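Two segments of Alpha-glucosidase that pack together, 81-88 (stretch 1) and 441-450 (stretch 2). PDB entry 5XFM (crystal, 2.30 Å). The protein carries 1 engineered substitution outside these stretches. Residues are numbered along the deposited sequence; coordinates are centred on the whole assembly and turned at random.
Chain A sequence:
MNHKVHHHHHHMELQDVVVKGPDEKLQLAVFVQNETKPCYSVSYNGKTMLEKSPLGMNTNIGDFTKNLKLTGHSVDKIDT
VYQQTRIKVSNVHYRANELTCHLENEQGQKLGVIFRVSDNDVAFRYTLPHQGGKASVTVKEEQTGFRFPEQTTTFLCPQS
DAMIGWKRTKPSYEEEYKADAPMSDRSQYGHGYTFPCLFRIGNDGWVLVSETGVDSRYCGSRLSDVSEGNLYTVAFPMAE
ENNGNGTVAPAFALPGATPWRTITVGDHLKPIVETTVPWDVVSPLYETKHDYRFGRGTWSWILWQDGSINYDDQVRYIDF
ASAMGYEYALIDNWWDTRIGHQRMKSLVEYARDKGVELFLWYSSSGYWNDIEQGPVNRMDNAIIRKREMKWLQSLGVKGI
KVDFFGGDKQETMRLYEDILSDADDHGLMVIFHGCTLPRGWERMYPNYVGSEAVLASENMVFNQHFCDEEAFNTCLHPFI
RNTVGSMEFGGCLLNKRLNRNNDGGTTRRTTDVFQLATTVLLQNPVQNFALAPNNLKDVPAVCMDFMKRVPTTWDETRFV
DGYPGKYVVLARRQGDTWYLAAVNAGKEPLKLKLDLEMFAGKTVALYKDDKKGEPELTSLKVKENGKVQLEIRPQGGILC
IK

Stretch 1 (81-88) VYQQTRIK
Stretch 2 (441-450) WERMYPNYVG

Two arginines, one from each stretch, reach across to oxygens on the other and hold a contact that buries 438 Å². Stretch 2 opens with a short helix, 441-444, with Trp 441 and Met 444 turned away. Glu 442 (chi1 m) points toward stretch 1, its CA 6.5 Å from the CA of Arg 86; its carboxylate is satisfied elsewhere in the structure, while its CB lies 3.9 Å from Ile 87 CG2 and covers one face of the Arg 86 guanidinium. Arg 443 (chi1 t, chi3 t) leaves its backbone sideways, CA 6.6 Å from the CA of Gln 84, but is long enough for NH1 to bond Gln 84 OE1 at 2.9 Å and, weakly, Gln 83 O at 3.2 Å. Tyr 82 (chi1 p) sets its CB over that guanidinium, 3.6 Å from Arg 443 NH2.

At Tyr 445 (-127/109) the chain leaves helical angles and makes a type I turn to Tyr 448, closed by Tyr 448 N to Tyr 445 O at 3.0 Å. The turn presents carbonyls to Arg 86 (m, t, m; backbone 69/19), whose NH1 bonds Tyr 445 O at 2.9 Å and Tyr 448 O at 3.0 Å. Pro 446 O lies over the guanidinium face opposite Glu 442 CB. Thr 85 OG1 steadies Arg 86 NE at 2.9 Å. Strand 448-450 then begins.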

# COMPACT_ATOMS: atom_id res chain seq x y z
N VAL A 81 -18.89 12.21 6.97
CA VAL A 81 -17.65 12.26 7.73
C VAL A 81 -17.37 10.87 8.27
O VAL A 81 -18.27 10.19 8.75
CB VAL A 81 -17.72 13.28 8.89
CG1 VAL A 81 -16.46 13.24 9.74
CG2 VAL A 81 -17.96 14.67 8.35
N TYR A 82 -16.13 10.42 8.15
CA TYR A 82 -15.77 9.15 8.75
C TYR A 82 -14.41 9.18 9.44
O TYR A 82 -13.54 9.98 9.09
CB TYR A 82 -15.82 8.03 7.70
CG TYR A 82 -14.75 8.03 6.62
CD1 TYR A 82 -13.50 7.46 6.84
CD2 TYR A 82 -15.01 8.56 5.36
CE1 TYR A 82 -12.52 7.44 5.85
CE2 TYR A 82 -14.04 8.54 4.36
CZ TYR A 82 -12.80 7.98 4.61
OH TYR A 82 -11.84 7.96 3.62
N GLN A 83 -14.26 8.34 10.45
CA GLN A 83 -13.00 8.22 11.16
C GLN A 83 -12.31 6.93 10.75
O GLN A 83 -12.96 5.90 10.57
CB GLN A 83 -13.19 8.25 12.68
CG GLN A 83 -13.83 9.53 13.25
CD GLN A 83 -15.29 9.70 12.86
OE1 GLN A 83 -16.10 8.79 13.07
NE2 GLN A 83 -15.64 10.86 12.32
N GLN A 84 -11.00 6.99 10.55
CA GLN A 84 -10.25 5.81 10.15
C GLN A 84 -8.85 5.82 10.74
O GLN A 84 -8.08 6.76 10.51
CB GLN A 84 -10.16 5.72 8.62
CG GLN A 84 -9.52 4.45 8.10
CD GLN A 84 -10.27 3.20 8.52
OE1 GLN A 84 -11.49 3.11 8.39
NE2 GLN A 84 -9.54 2.21 9.02
N THR A 85 -8.51 4.78 11.50
CA THR A 85 -7.16 4.63 12.01
C THR A 85 -6.31 3.88 11.00
O THR A 85 -6.84 3.31 10.04
CB THR A 85 -7.13 3.86 13.34
OG1 THR A 85 -7.62 2.53 13.14
CG2 THR A 85 -7.99 4.57 14.38
N ARG A 86 -4.99 3.87 11.23
CA ARG A 86 -4.04 3.08 10.43
C ARG A 86 -3.85 3.56 8.99
O ARG A 86 -3.39 2.80 8.14
CB ARG A 86 -4.46 1.61 10.41
CG ARG A 86 -4.49 0.94 11.77
CD ARG A 86 -5.40 -0.29 11.74
NE ARG A 86 -6.81 0.09 11.77
CZ ARG A 86 -7.79 -0.58 11.17
NH1 ARG A 86 -7.52 -1.68 10.47
NH2 ARG A 86 -9.04 -0.15 11.25
N ILE A 87 -4.22 4.81 8.70
CA ILE A 87 -3.95 5.40 7.39
C ILE A 87 -3.31 6.78 7.57
O ILE A 87 -3.00 7.17 8.69
CB ILE A 87 -5.22 5.52 6.52
CG1 ILE A 87 -6.22 6.50 7.12
CG2 ILE A 87 -5.88 4.16 6.31
CD1 ILE A 87 -7.30 6.95 6.14
N LYS A 88 -3.12 7.50 6.46
CA LYS A 88 -2.38 8.77 6.46
C LYS A 88 -3.10 9.93 7.17
O LYS A 88 -2.48 10.96 7.45
CB LYS A 88 -2.08 9.18 5.02
CG LYS A 88 -3.31 9.55 4.21
CD LYS A 88 -2.98 9.86 2.76
CE LYS A 88 -2.79 8.59 1.93
NZ LYS A 88 -2.74 8.87 0.46
N TRP A 441 -8.01 -2.14 2.72
CA TRP A 441 -8.17 -3.15 3.75
C TRP A 441 -8.19 -2.64 5.21
O TRP A 441 -8.79 -3.29 6.07
CB TRP A 441 -7.08 -4.22 3.59
CG TRP A 441 -7.36 -5.14 2.41
CD1 TRP A 441 -8.34 -4.98 1.47
CD2 TRP A 441 -6.68 -6.36 2.09
NE1 TRP A 441 -8.30 -6.02 0.58
CE2 TRP A 441 -7.29 -6.88 0.93
CE3 TRP A 441 -5.61 -7.06 2.66
CZ2 TRP A 441 -6.88 -8.07 0.34
CZ3 TRP A 441 -5.20 -8.25 2.07
CH2 TRP A 441 -5.83 -8.74 0.92
N GLU A 442 -7.60 -1.48 5.48
CA GLU A 442 -7.63 -0.90 6.83
C GLU A 442 -9.06 -0.62 7.28
O GLU A 442 -9.43 -0.89 8.43
CB GLU A 442 -6.81 0.40 6.90
CG GLU A 442 -5.29 0.25 6.75
CD GLU A 442 -4.82 0.41 5.31
OE1 GLU A 442 -5.65 0.26 4.39
OE2 GLU A 442 -3.61 0.69 5.11
N ARG A 443 -9.87 -0.07 6.38
CA ARG A 443 -11.25 0.22 6.69
C ARG A 443 -12.08 -1.05 6.65
O ARG A 443 -12.93 -1.27 7.51
CB ARG A 443 -11.83 1.26 5.73
CG ARG A 443 -13.22 1.73 6.12
CD ARG A 443 -13.45 3.16 5.69
NE ARG A 443 -14.79 3.61 6.06
CZ ARG A 443 -15.09 4.11 7.26
NH1 ARG A 443 -14.15 4.21 8.19
NH2 ARG A 443 -16.33 4.51 7.52
N MET A 444 -11.86 -1.88 5.64
CA MET A 444 -12.63 -3.11 5.51
C MET A 444 -12.43 -4.07 6.69
O MET A 444 -13.38 -4.73 7.11
CB MET A 444 -12.30 -3.80 4.19
CG MET A 444 -12.76 -3.00 2.99
SD MET A 444 -11.90 -3.38 1.46
CE MET A 444 -12.55 -5.00 1.08
N TYR A 445 -11.20 -4.12 7.23
CA TYR A 445 -10.86 -5.06 8.32
C TYR A 445 -10.22 -4.38 9.54
O TYR A 445 -9.07 -3.96 9.49
CB TYR A 445 -9.90 -6.13 7.80
CG TYR A 445 -10.38 -6.82 6.54
CD1 TYR A 445 -11.31 -7.84 6.59
CD2 TYR A 445 -9.90 -6.43 5.29
CE1 TYR A 445 -11.75 -8.47 5.44
CE2 TYR A 445 -10.33 -7.04 4.14
CZ TYR A 445 -11.25 -8.06 4.22
OH TYR A 445 -11.68 -8.67 3.06
N PRO A 446 -10.97 -4.31 10.66
CA PRO A 446 -10.56 -3.62 11.89
C PRO A 446 -9.22 -4.09 12.46
O PRO A 446 -8.54 -3.30 13.12
CB PRO A 446 -11.69 -3.96 12.88
CG PRO A 446 -12.87 -4.27 12.02
CD PRO A 446 -12.32 -4.89 10.77
N ASN A 447 -8.84 -5.34 12.22
CA ASN A 447 -7.60 -5.88 12.78
C ASN A 447 -6.46 -5.99 11.78
O ASN A 447 -5.40 -6.53 12.08
CB ASN A 447 -7.87 -7.25 13.42
CG ASN A 447 -8.51 -8.24 12.45
OD1 ASN A 447 -9.38 -7.88 11.66
ND2 ASN A 447 -8.09 -9.49 12.54
N TYR A 448 -6.67 -5.44 10.59
CA TYR A 448 -5.61 -5.40 9.58
C TYR A 448 -4.58 -4.34 9.95
O TYR A 448 -4.92 -3.19 10.18
CB TYR A 448 -6.20 -5.12 8.20
CG TYR A 448 -5.15 -4.78 7.18
CD1 TYR A 448 -4.31 -5.76 6.66
CD2 TYR A 448 -4.97 -3.47 6.74
CE1 TYR A 448 -3.33 -5.46 5.73
CE2 TYR A 448 -4.00 -3.16 5.82
CZ TYR A 448 -3.19 -4.15 5.31
OH TYR A 448 -2.22 -3.83 4.39
N VAL A 449 -3.31 -4.73 10.05
CA VAL A 449 -2.28 -3.76 10.43
C VAL A 449 -1.08 -3.70 9.46
O VAL A 449 0.04 -3.43 9.88
CB VAL A 449 -1.77 -4.03 11.85
CG1 VAL A 449 -2.89 -3.80 12.87
CG2 VAL A 449 -1.19 -5.43 11.98
N GLY A 450 -1.33 -3.93 8.18
CA GLY A 450 -0.31 -3.69 7.18
C GLY A 450 0.06 -4.85 6.28
O GLY A 450 -0.22 -6.01 6.59
O HOH W 1 -11.89 -0.52 10.27